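Local coordinates for SAM dependent methyltransferase (Aquifex aeolicus, PDB 3DH0), which probably transfers methyl groups from S-adenosylmethionine, which it holds in a Rossmann-like pocket, to an acceptor substrate, at residues Val107-Met112 and Tyr138-Asp143; Trp144-Arg149 and Glu156-Glu161; Phe7-Ile12 and Gln71-Asn76; Tyr54-Val59 and Leu85-Val90. One frame throughout, in Å; residues are numbered along the deposited sequence.

The four contacts illustrate how a Rossmann-like methyltransferase builds a cofactor pocket around one central sheet. Contact 1 is the parallel pairing in the middle of that sheet, and two others lean on it: Asp-143 OD1 packs on Val-158 CG2 of contact 2 at 3.9 Å, and Phe-111 CD2 meets Leu-55 CD1 of contact 4 at 3.9 Å. Contacts 2 and 4 lie on opposite sides of the chain's centre, their own centres about 30 Å apart. Contact 3 touches none of the others but borders S-adenosylmethionine directly. The side chains of Phe-111 and Trp-144 each lie about 6 Å from the cofactor, whereas the side chain of Leu-87 in contact 4 is about 12 Å from it.

Contact 1: Val107-Met112 and Tyr138-Asp143; sequences VDFIFM and YLAIID
Met-112 and Tyr-138, near opposite ends of a four-rung parallel ladder, lose the most surface in this pairing, with Ala-140 next. Strands 109-112 and 138-143 run 4.7 Å apart, their directions differing by 10°. Ala-140 supplies the middle of the hydrogen-bond ladder: its N reaches Ile-110 O at 2.6 Å, nearly along the C=O axis, and its O accepts Met-112 N at 2.8 Å in the carbonyl plane. Three further backbone bonds, Tyr-138 N to Asp-108 O, Ile-110 N to Tyr-138 O and Ile-142 N to Met-112 O, complete the alternation expected of parallel strands. The Ala-140 methyl CB rests 3.7 Å from Phe-109 CE2. Tyr-138 holds CG anti to its carbonyl carbon (chi1 -48°), which places the ring beside Asp-108 O; the two meet edge-on, with CD1 at 3.5 Å, and the tyrosine side chain crosses that of Phe-109 at about a right angle. On the other face Met-112, bent at chi3 (-62°), carries CE to 4.0 Å from Leu-139 CD1, while its CB faces Ile-141 CG1. The layers beyond are those of a Rossmann-like sandwich: helix 26-33 covers Phe-109, Ala-140 and Ile-142, helix 122-132 covers Ile-110 and Met-112, and strands 40-43 and 185-191 flank the pair within the sheet.

Contact 2: Trp144-Arg149 and Glu156-Glu161; sequences WKKEER and EEVYSE
The long connection that leaves strand 137-144 and leads into helix 161-170 folds back on itself here, closing a loop at the carboxyl-terminal end of that strand in the methyltransferase sheet. Lys-146 and Val-158 bury the most surface in it, their side chains lying next to each other but running opposite ways. Lys-146 sets CG anti to its backbone N (chi1 -158°) and runs along segment 156-161: CB lies 3.5 Å from Ser-160 CB, CD is 3.6 Å from the same Ser-160 CB, and CG stands 3.9 Å from Val-158 CG1. A bend at chi4 (-48°) then turns NZ to Val-158 O, a weak hydrogen bond of 3.1 Å; the stronger partner of this ammonium is Pro-155 O. Val-158 spreads its two methyls over two successive carbonyls, CG2 at 3.7 Å from Trp-144 O and CG1 at 3.7 Å from Lys-145 O. That second oxygen is also gripped side-on by Arg-149, whose NE and NH2 both donate to it, NH2 at 3.0 Å and nearly along the C=O axis. The guanidinium is thereby set across the turn of segment 144-149, and Arg-149 NH2 has a further acceptor in Pro-153 O. Ser-160 is the N-cap of helix 161-170, its OG making a weak bond to Trp-162 N. Around the loop, the Trp-144 ring meets that of Phe-114, Lys-145 NZ bonds to Cys-185 O at the start of strand 185-191, and Tyr-159 packs on Val-164 and Ile-167 of helix 161-170.

Contact 3: Phe7-Ile12 and Gln71-Asn76; sequences FDPSKI and QEEMVN. With SAM (S-adenosylmethionine), chain C.
Met-74 is the principal bump, a bent side chain filling the hollow formed by Phe-7, Pro-9, Ile-12 and the ribose of S-adenosylmethionine. Twists at chi2 (70°) and chi3 (147°) swing its tip away from its own helix toward segment 7-12. Its terminal CE lodges 4.0 Å from Phe-7 CD2, at the ring edge and near the ring plane, and 3.4 Å from SAM O3'. One atom back, SD settles against the proline, 4.1 Å from Pro-9 CG. A further wall is Ile-12, whose CD1 lies 4.0 Å from Met-74 CG, the two side chains passing alongside with their tips pointing opposite ways. Pro-9 is the answering knob: its ring projects from the 3-10 turn 9-11 toward the first turn of helix 72-85, with CB against Glu-73 CG. Glu-73 owes the position of that CG to its chi1 (31°), and a bend at chi2 then turns the carboxylate. Phe-7 has CG anti to its backbone N, and its CB lies 3.7 Å from SAM C3'; Phe-7 therefore touches both Met-74 and the ribose. Phe-7, Gln-71 and Met-74 all belong to the cofactor pocket, and the amino-terminal segment thus lines one side of it beside the ribose. Gln-71 is the N-cap residue of helix 72-85, its N bonded to Asp-69, the acidic residue at the end of strand 64-69 that also binds SAM. Phe-7 N is tied to Glu-118, Ile-12 touches Ala-48, and Val-75 packs on strand 90-94.

Contact 4: Tyr54-Val59 and Leu85-Val90; sequences YLSKMV and LGLKNV
Ser-56 stands at the centre of this small contact, pointing from helix 52-59 toward the loop that ends helix 72-85. Its OG is anti to the backbone N (chi1 -175°), a torsion that directs the hydroxyl outward from the helix and into a group of three side chains. Leu-87, with CG anti to its carbonyl carbon and chi2 extended, brings CD2 to 3.5 Å from Ser-56 OG. Val-90 places CG1 anti to its backbone N and thereby turns CG2 to the serine, 3.7 Å from Ser-56 OG and 3.9 Å from Ser-56 CB. Asn-89 is the third member and comes in on the Val-90 side; its CG occupies the crowded position between N and the carbonyl carbon (chi1 62°), which carries the amide across to the helix, near both the hydroxyl and the carbonyl of Ser-56. The nearest CA atoms, Ser-56 CA and Asn-89 CA, are 6.5 Å apart, so side chains make the contact. Val-59, one turn further along, adds CG2, likewise in the crowded position, obliquely beside the Asn-89 amide. Gly-86 leaves the helix with positive phi (82°), and a type I turn runs from Leu-87 to Val-90. In the fold this joins the ends of two helices lying on one face of the sheet: Leu-55, Val-59 and Val-90 all rest on Val-65 of strand 64-69, Asn-89 pairs with Val-65 through the backbone, and helix 26-33 packs against Leu-55 and Met-58.

Contact 1: Val107-Met112 and Tyr138-Asp143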
# COMPACT_ATOMS: atom_id res chain seq x y z
N VAL A 107 -4.91 2.64 -12.89
CA VAL A 107 -5.03 3.06 -11.50
C VAL A 107 -4.81 4.55 -11.23
O VAL A 107 -3.91 5.17 -11.78
CB VAL A 107 -4.09 2.27 -10.58
CG1 VAL A 107 -4.29 0.79 -10.79
CG2 VAL A 107 -2.66 2.66 -10.85
N ASP A 108 -5.64 5.09 -10.35
CA ASP A 108 -5.61 6.50 -9.99
C ASP A 108 -4.83 6.74 -8.70
O ASP A 108 -4.13 7.75 -8.54
CB ASP A 108 -7.05 7.00 -9.84
CG ASP A 108 -7.88 6.77 -11.08
OD1 ASP A 108 -7.55 7.34 -12.14
OD2 ASP A 108 -8.87 6.00 -10.99
N PHE A 109 -4.96 5.79 -7.79
CA PHE A 109 -4.32 5.86 -6.49
C PHE A 109 -3.53 4.59 -6.21
O PHE A 109 -4.01 3.48 -6.45
CB PHE A 109 -5.41 6.03 -5.43
CG PHE A 109 -4.91 6.62 -4.15
CD1 PHE A 109 -4.97 7.99 -3.94
CD2 PHE A 109 -4.37 5.81 -3.16
CE1 PHE A 109 -4.50 8.56 -2.76
CE2 PHE A 109 -3.90 6.35 -1.97
CZ PHE A 109 -3.96 7.74 -1.77
N ILE A 110 -2.31 4.74 -5.71
CA ILE A 110 -1.48 3.61 -5.36
C ILE A 110 -1.14 3.73 -3.87
O ILE A 110 -0.51 4.68 -3.44
CB ILE A 110 -0.17 3.58 -6.17
CG1 ILE A 110 -0.47 3.58 -7.67
CG2 ILE A 110 0.63 2.32 -5.83
CD1 ILE A 110 0.73 3.98 -8.52
N PHE A 111 -1.59 2.75 -3.10
CA PHE A 111 -1.37 2.74 -1.66
C PHE A 111 -0.42 1.61 -1.29
O PHE A 111 -0.70 0.44 -1.56
CB PHE A 111 -2.72 2.54 -0.97
CG PHE A 111 -2.65 2.42 0.51
CD1 PHE A 111 -2.12 3.44 1.28
CD2 PHE A 111 -3.17 1.29 1.14
CE1 PHE A 111 -2.12 3.36 2.67
CE2 PHE A 111 -3.17 1.19 2.52
CZ PHE A 111 -2.65 2.23 3.29
N MET A 112 0.70 1.96 -0.69
CA MET A 112 1.68 0.96 -0.29
C MET A 112 1.91 1.03 1.22
O MET A 112 2.74 1.80 1.69
CB MET A 112 2.98 1.21 -1.05
CG MET A 112 3.62 -0.06 -1.58
SD MET A 112 5.14 0.24 -2.48
CE MET A 112 4.59 1.24 -3.79
N TYR A 138 -1.70 9.19 -8.08
CA TYR A 138 -1.06 9.58 -6.82
C TYR A 138 -0.48 8.33 -6.16
O TYR A 138 -1.07 7.26 -6.21
CB TYR A 138 -2.06 10.19 -5.83
CG TYR A 138 -2.99 11.26 -6.36
CD1 TYR A 138 -4.05 10.93 -7.20
CD2 TYR A 138 -2.86 12.59 -5.94
CE1 TYR A 138 -4.97 11.90 -7.61
CE2 TYR A 138 -3.78 13.57 -6.33
CZ TYR A 138 -4.83 13.21 -7.17
OH TYR A 138 -5.79 14.15 -7.52
N LEU A 139 0.68 8.47 -5.52
CA LEU A 139 1.32 7.36 -4.84
C LEU A 139 1.41 7.62 -3.32
O LEU A 139 2.04 8.59 -2.89
CB LEU A 139 2.71 7.13 -5.42
CG LEU A 139 3.67 6.20 -4.69
CD1 LEU A 139 3.01 4.88 -4.35
CD2 LEU A 139 4.87 5.97 -5.57
N ALA A 140 0.78 6.77 -2.52
CA ALA A 140 0.81 6.93 -1.07
C ALA A 140 1.59 5.81 -0.39
O ALA A 140 1.09 4.70 -0.24
CB ALA A 140 -0.60 6.97 -0.52
N ILE A 141 2.81 6.11 0.04
CA ILE A 141 3.65 5.12 0.69
C ILE A 141 3.77 5.36 2.20
O ILE A 141 4.23 6.41 2.63
CB ILE A 141 5.06 5.12 0.05
CG1 ILE A 141 4.92 4.86 -1.45
CG2 ILE A 141 5.94 4.08 0.70
CD1 ILE A 141 6.22 4.85 -2.19
N ILE A 142 3.35 4.38 2.99
CA ILE A 142 3.40 4.49 4.45
C ILE A 142 4.27 3.41 5.10
O ILE A 142 4.05 2.22 4.87
CB ILE A 142 1.97 4.42 5.06
CG1 ILE A 142 1.14 5.61 4.59
CG2 ILE A 142 2.05 4.40 6.58
CD1 ILE A 142 -0.24 5.70 5.21
N ASP A 143 5.25 3.81 5.91
CA ASP A 143 6.10 2.83 6.57
C ASP A 143 6.67 3.23 7.94
O ASP A 143 6.59 4.39 8.34
CB ASP A 143 7.25 2.42 5.65
CG ASP A 143 7.48 0.92 5.68
OD1 ASP A 143 7.47 0.34 6.79
OD2 ASP A 143 7.67 0.32 4.59
O HOH W 1 5.54 0.82 2.29

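Contact 2: Trp144-Arg149 and Glu156-Glu161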
# COMPACT_ATOMS: atom_id res chain seq x y z
N TRP A 144 7.25 2.26 8.65
CA TRP A 144 7.83 2.49 9.98
C TRP A 144 9.03 3.41 9.91
O TRP A 144 9.71 3.47 8.89
CB TRP A 144 8.32 1.19 10.62
CG TRP A 144 7.31 0.13 10.78
CD1 TRP A 144 7.14 -0.97 9.98
CD2 TRP A 144 6.34 0.02 11.82
NE1 TRP A 144 6.12 -1.75 10.47
CE2 TRP A 144 5.62 -1.17 11.60
CE3 TRP A 144 6.01 0.82 12.92
CZ2 TRP A 144 4.58 -1.58 12.45
CZ3 TRP A 144 4.98 0.41 13.77
CH2 TRP A 144 4.28 -0.78 13.53
N LYS A 145 9.29 4.10 11.03
CA LYS A 145 10.42 5.03 11.15
C LYS A 145 11.70 4.19 11.24
O LYS A 145 11.66 3.03 11.64
CB LYS A 145 10.25 5.87 12.42
CG LYS A 145 10.36 7.37 12.20
CD LYS A 145 9.01 8.04 12.02
CE LYS A 145 8.41 8.45 13.38
NZ LYS A 145 7.07 9.10 13.24
N LYS A 146 12.84 4.77 10.87
CA LYS A 146 14.08 3.99 10.92
C LYS A 146 14.87 4.23 12.19
O LYS A 146 16.09 4.38 12.17
CB LYS A 146 14.99 4.27 9.72
CG LYS A 146 15.99 3.14 9.45
CD LYS A 146 17.11 3.57 8.53
CE LYS A 146 17.64 2.41 7.69
NZ LYS A 146 17.92 1.18 8.49
N GLU A 147 14.16 4.26 13.31
CA GLU A 147 14.77 4.44 14.60
C GLU A 147 14.36 3.20 15.36
O GLU A 147 14.22 2.12 14.77
CB GLU A 147 14.20 5.68 15.28
CG GLU A 147 12.70 5.64 15.48
CD GLU A 147 12.09 7.01 15.36
OE1 GLU A 147 11.14 7.31 16.11
OE2 GLU A 147 12.55 7.79 14.49
N GLU A 148 14.15 3.34 16.67
CA GLU A 148 13.72 2.20 17.45
C GLU A 148 12.44 2.60 18.13
O GLU A 148 12.30 3.73 18.60
CB GLU A 148 14.83 1.78 18.40
CG GLU A 148 16.04 1.24 17.60
CD GLU A 148 17.24 0.87 18.45
OE1 GLU A 148 17.67 1.73 19.26
OE2 GLU A 148 17.74 -0.28 18.30
N ARG A 149 11.49 1.67 18.13
CA ARG A 149 10.18 1.96 18.69
C ARG A 149 9.67 0.80 19.54
O ARG A 149 10.02 -0.37 19.29
CB ARG A 149 9.19 2.21 17.54
CG ARG A 149 9.71 3.13 16.43
CD ARG A 149 9.00 2.87 15.09
NE ARG A 149 9.87 2.25 14.08
CZ ARG A 149 10.42 1.04 14.20
NH1 ARG A 149 10.20 0.30 15.29
NH2 ARG A 149 11.19 0.56 13.22
N GLU A 156 17.18 -2.04 11.00
CA GLU A 156 17.97 -2.45 9.83
C GLU A 156 17.07 -3.16 8.83
O GLU A 156 17.48 -3.45 7.69
CB GLU A 156 19.13 -3.38 10.20
CG GLU A 156 19.51 -3.41 11.66
CD GLU A 156 18.52 -4.20 12.51
OE1 GLU A 156 18.02 -5.26 12.04
OE2 GLU A 156 18.25 -3.75 13.64
N GLU A 157 15.85 -3.45 9.26
CA GLU A 157 14.90 -4.13 8.40
C GLU A 157 14.02 -3.16 7.61
O GLU A 157 13.23 -3.57 6.77
CB GLU A 157 14.03 -5.06 9.25
CG GLU A 157 14.74 -6.28 9.81
CD GLU A 157 13.99 -7.58 9.47
OE1 GLU A 157 12.74 -7.61 9.65
OE2 GLU A 157 14.64 -8.58 9.04
N VAL A 158 14.18 -1.87 7.85
CA VAL A 158 13.35 -0.89 7.17
C VAL A 158 14.19 0.24 6.58
O VAL A 158 15.37 0.38 6.90
CB VAL A 158 12.32 -0.27 8.15
CG1 VAL A 158 13.03 0.65 9.15
CG2 VAL A 158 11.27 0.50 7.39
N TYR A 159 13.56 1.03 5.71
CA TYR A 159 14.20 2.20 5.09
C TYR A 159 13.79 3.39 5.95
O TYR A 159 12.86 3.31 6.75
CB TYR A 159 13.64 2.48 3.69
CG TYR A 159 13.96 1.50 2.59
CD1 TYR A 159 12.95 0.77 1.98
CD2 TYR A 159 15.26 1.36 2.11
CE1 TYR A 159 13.22 -0.07 0.91
CE2 TYR A 159 15.54 0.52 1.04
CZ TYR A 159 14.51 -0.19 0.45
OH TYR A 159 14.78 -1.02 -0.61
N SER A 160 14.48 4.50 5.76
CA SER A 160 14.13 5.71 6.47
C SER A 160 13.50 6.60 5.40
O SER A 160 13.80 6.45 4.21
CB SER A 160 15.38 6.40 7.01
OG SER A 160 16.10 7.03 5.96
N GLU A 161 12.63 7.52 5.81
CA GLU A 161 11.98 8.44 4.87
C GLU A 161 13.02 9.03 3.92
O GLU A 161 12.74 9.31 2.77
CB GLU A 161 11.32 9.58 5.63
CG GLU A 161 12.28 10.34 6.52
CD GLU A 161 12.11 10.01 8.00
OE1 GLU A 161 12.14 8.80 8.34
OE2 GLU A 161 11.94 10.96 8.81

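Contact 3: Phe7-Ile12 and Gln71-Asn76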
# COMPACT_ATOMS: atom_id res chain seq x y z
N PHE A 7 7.04 -10.95 4.31
CA PHE A 7 6.37 -11.22 5.57
C PHE A 7 6.12 -12.70 5.69
O PHE A 7 5.91 -13.37 4.69
CB PHE A 7 5.05 -10.47 5.67
CG PHE A 7 4.57 -10.35 7.07
CD1 PHE A 7 5.07 -9.36 7.90
CD2 PHE A 7 3.65 -11.26 7.58
CE1 PHE A 7 4.68 -9.28 9.23
CE2 PHE A 7 3.25 -11.19 8.92
CZ PHE A 7 3.76 -10.19 9.75
N ASP A 8 6.12 -13.22 6.91
CA ASP A 8 5.89 -14.64 7.11
C ASP A 8 4.43 -15.04 7.21
O ASP A 8 3.74 -14.73 8.19
CB ASP A 8 6.62 -15.15 8.34
CG ASP A 8 6.29 -16.59 8.65
OD1 ASP A 8 6.51 -17.45 7.76
OD2 ASP A 8 5.81 -16.86 9.77
N PRO A 9 3.94 -15.77 6.20
CA PRO A 9 2.57 -16.25 6.10
C PRO A 9 1.95 -16.83 7.39
O PRO A 9 0.74 -16.69 7.60
CB PRO A 9 2.66 -17.29 4.99
CG PRO A 9 3.66 -16.70 4.09
CD PRO A 9 4.73 -16.19 5.03
N SER A 10 2.74 -17.48 8.24
CA SER A 10 2.16 -18.05 9.46
C SER A 10 1.93 -17.03 10.57
O SER A 10 1.39 -17.36 11.63
CB SER A 10 3.03 -19.21 9.98
OG SER A 10 4.24 -18.74 10.55
N LYS A 11 2.34 -15.79 10.33
CA LYS A 11 2.18 -14.71 11.29
C LYS A 11 1.08 -13.75 10.84
O LYS A 11 0.87 -12.70 11.46
CB LYS A 11 3.48 -13.91 11.44
CG LYS A 11 4.61 -14.59 12.17
CD LYS A 11 5.82 -13.67 12.21
CE LYS A 11 6.83 -14.09 13.28
NZ LYS A 11 7.33 -15.47 13.06
N ILE A 12 0.38 -14.11 9.77
CA ILE A 12 -0.66 -13.25 9.21
C ILE A 12 -1.67 -12.61 10.17
O ILE A 12 -2.17 -11.52 9.89
CB ILE A 12 -1.46 -13.99 8.12
CG1 ILE A 12 -2.21 -12.97 7.26
CG2 ILE A 12 -2.46 -14.96 8.76
CD1 ILE A 12 -2.65 -13.51 5.94
N GLN A 71 2.36 -13.32 -2.28
CA GLN A 71 2.13 -14.59 -1.58
C GLN A 71 0.70 -15.12 -1.68
O GLN A 71 -0.26 -14.44 -1.33
CB GLN A 71 2.57 -14.48 -0.13
CG GLN A 71 4.06 -14.34 0.01
CD GLN A 71 4.55 -14.57 1.42
OE1 GLN A 71 4.56 -13.65 2.24
NE2 GLN A 71 4.95 -15.80 1.72
N GLU A 72 0.59 -16.35 -2.17
CA GLU A 72 -0.68 -17.01 -2.37
C GLU A 72 -1.51 -17.11 -1.09
O GLU A 72 -2.73 -16.92 -1.13
CB GLU A 72 -0.45 -18.41 -2.96
CG GLU A 72 -1.74 -19.14 -3.35
CD GLU A 72 -1.52 -20.51 -3.97
OE1 GLU A 72 -0.74 -20.63 -4.94
OE2 GLU A 72 -2.17 -21.47 -3.50
N GLU A 73 -0.86 -17.40 0.03
CA GLU A 73 -1.58 -17.52 1.29
C GLU A 73 -2.21 -16.20 1.69
O GLU A 73 -3.32 -16.17 2.20
CB GLU A 73 -0.68 -18.04 2.41
CG GLU A 73 0.79 -17.67 2.35
CD GLU A 73 1.56 -18.53 1.35
OE1 GLU A 73 1.24 -19.73 1.25
OE2 GLU A 73 2.48 -18.00 0.68
N MET A 74 -1.50 -15.10 1.44
CA MET A 74 -2.03 -13.79 1.76
C MET A 74 -3.18 -13.46 0.81
O MET A 74 -4.17 -12.84 1.20
CB MET A 74 -0.95 -12.73 1.66
CG MET A 74 -0.21 -12.46 2.96
SD MET A 74 0.85 -13.79 3.49
CE MET A 74 2.13 -12.90 4.25
N VAL A 75 -3.06 -13.90 -0.43
CA VAL A 75 -4.11 -13.64 -1.40
C VAL A 75 -5.42 -14.32 -0.98
O VAL A 75 -6.48 -13.68 -0.94
CB VAL A 75 -3.70 -14.13 -2.80
CG1 VAL A 75 -4.83 -13.91 -3.78
CG2 VAL A 75 -2.45 -13.40 -3.26
N ASN A 76 -5.36 -15.60 -0.66
CA ASN A 76 -6.58 -16.29 -0.29
C ASN A 76 -7.18 -15.83 1.03
O ASN A 76 -8.39 -15.88 1.23
CB ASN A 76 -6.36 -17.80 -0.30
CG ASN A 76 -6.07 -18.34 -1.70
OD1 ASN A 76 -6.77 -18.02 -2.66
ND2 ASN A 76 -5.03 -19.16 -1.81
N SAM C . -0.18 -3.80 4.21
CA SAM C . -0.70 -4.94 5.04
C SAM C . -1.56 -4.42 6.16
O SAM C . -1.73 -3.21 6.27
OXT SAM C . -2.06 -5.31 6.92
CB SAM C . 0.47 -5.73 5.61
CG SAM C . 1.48 -5.94 4.56
SD SAM C . 3.01 -6.85 4.91
CE SAM C . 3.91 -5.70 5.96
C5' SAM C . 3.78 -6.77 3.36
C4' SAM C . 3.20 -7.68 2.29
O4' SAM C . 3.95 -7.37 1.12
C3' SAM C . 3.53 -9.17 2.51
O3' SAM C . 2.25 -9.80 2.81
C2' SAM C . 4.04 -9.69 1.18
O2' SAM C . 3.55 -10.93 0.70
C1' SAM C . 3.84 -8.44 0.27
N9 SAM C . 4.82 -8.21 -0.77
C8 SAM C . 6.20 -8.27 -0.74
N7 SAM C . 6.75 -7.99 -1.87
C5 SAM C . 5.68 -7.72 -2.72
C6 SAM C . 5.60 -7.33 -4.09
N6 SAM C . 6.71 -7.16 -4.85
N1 SAM C . 4.35 -7.13 -4.65
C2 SAM C . 3.27 -7.31 -3.86
N3 SAM C . 3.23 -7.66 -2.57
C4 SAM C . 4.48 -7.85 -2.05

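Contact 4: Tyr54-Val59 and Leu85-Val90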
# COMPACT_ATOMS: atom_id res chain seq x y z
N TYR A 54 -11.35 -0.09 4.39
CA TYR A 54 -11.21 1.35 4.31
C TYR A 54 -11.19 1.85 2.90
O TYR A 54 -12.04 2.63 2.50
CB TYR A 54 -9.94 1.76 5.04
CG TYR A 54 -10.01 1.40 6.50
CD1 TYR A 54 -10.79 2.15 7.37
CD2 TYR A 54 -9.40 0.23 6.98
CE1 TYR A 54 -10.97 1.76 8.68
CE2 TYR A 54 -9.58 -0.17 8.31
CZ TYR A 54 -10.38 0.61 9.15
OH TYR A 54 -10.62 0.23 10.45
N LEU A 55 -10.21 1.39 2.14
CA LEU A 55 -10.08 1.75 0.74
C LEU A 55 -11.41 1.49 0.02
O LEU A 55 -11.87 2.30 -0.78
CB LEU A 55 -8.99 0.88 0.11
CG LEU A 55 -7.60 1.03 0.72
CD1 LEU A 55 -6.70 -0.09 0.23
CD2 LEU A 55 -7.02 2.40 0.36
N SER A 56 -12.02 0.36 0.33
CA SER A 56 -13.28 -0.02 -0.26
C SER A 56 -14.33 1.07 -0.01
O SER A 56 -14.99 1.56 -0.94
CB SER A 56 -13.75 -1.34 0.34
OG SER A 56 -14.92 -1.82 -0.29
N LYS A 57 -14.48 1.44 1.26
CA LYS A 57 -15.45 2.43 1.63
C LYS A 57 -15.23 3.76 0.93
O LYS A 57 -16.18 4.36 0.42
CB LYS A 57 -15.43 2.66 3.14
CG LYS A 57 -16.47 3.67 3.61
CD LYS A 57 -16.18 4.19 5.01
CE LYS A 57 -17.22 5.23 5.43
NZ LYS A 57 -16.87 5.93 6.72
N MET A 58 -13.98 4.21 0.90
CA MET A 58 -13.63 5.50 0.31
C MET A 58 -13.77 5.69 -1.18
O MET A 58 -13.84 6.82 -1.63
CB MET A 58 -12.21 5.90 0.72
CG MET A 58 -12.14 6.56 2.09
SD MET A 58 -10.64 7.53 2.32
CE MET A 58 -10.95 8.89 1.19
N VAL A 59 -13.81 4.62 -1.96
CA VAL A 59 -13.97 4.77 -3.39
C VAL A 59 -15.44 4.55 -3.73
O VAL A 59 -15.92 4.97 -4.78
CB VAL A 59 -13.08 3.79 -4.16
CG1 VAL A 59 -11.62 4.05 -3.83
CG2 VAL A 59 -13.47 2.36 -3.85
N LEU A 85 -16.81 -9.84 4.74
CA LEU A 85 -17.28 -8.50 5.06
C LEU A 85 -18.27 -7.92 4.06
O LEU A 85 -18.94 -6.94 4.37
CB LEU A 85 -16.09 -7.55 5.21
CG LEU A 85 -15.03 -7.90 6.26
CD1 LEU A 85 -13.99 -6.80 6.34
CD2 LEU A 85 -15.68 -8.12 7.61
N GLY A 86 -18.36 -8.52 2.88
CA GLY A 86 -19.28 -8.03 1.88
C GLY A 86 -18.77 -6.85 1.09
O GLY A 86 -19.57 -5.99 0.68
N LEU A 87 -17.46 -6.79 0.86
CA LEU A 87 -16.86 -5.71 0.08
C LEU A 87 -16.98 -6.04 -1.41
O LEU A 87 -16.16 -6.77 -1.97
CB LEU A 87 -15.39 -5.55 0.48
CG LEU A 87 -15.11 -5.29 1.97
CD1 LEU A 87 -13.62 -5.28 2.23
CD2 LEU A 87 -15.73 -3.95 2.40
N LYS A 88 -18.00 -5.49 -2.06
CA LYS A 88 -18.26 -5.75 -3.47
C LYS A 88 -17.35 -5.11 -4.52
O LYS A 88 -17.25 -5.62 -5.63
CB LYS A 88 -19.72 -5.41 -3.78
CG LYS A 88 -20.71 -6.13 -2.88
CD LYS A 88 -20.92 -7.61 -3.24
CE LYS A 88 -21.87 -7.77 -4.42
NZ LYS A 88 -22.52 -9.12 -4.45
N ASN A 89 -16.69 -4.01 -4.19
CA ASN A 89 -15.84 -3.35 -5.17
C ASN A 89 -14.37 -3.73 -5.09
O ASN A 89 -13.51 -3.05 -5.66
CB ASN A 89 -15.95 -1.83 -5.02
CG ASN A 89 -15.49 -1.34 -3.66
OD1 ASN A 89 -15.44 -0.13 -3.42
ND2 ASN A 89 -15.14 -2.26 -2.77
N VAL A 90 -14.06 -4.82 -4.39
CA VAL A 90 -12.67 -5.22 -4.27
C VAL A 90 -12.33 -6.46 -5.06
O VAL A 90 -13.03 -7.47 -5.00
CB VAL A 90 -12.27 -5.45 -2.82
CG1 VAL A 90 -10.76 -5.69 -2.74
CG2 VAL A 90 -12.67 -4.26 -1.98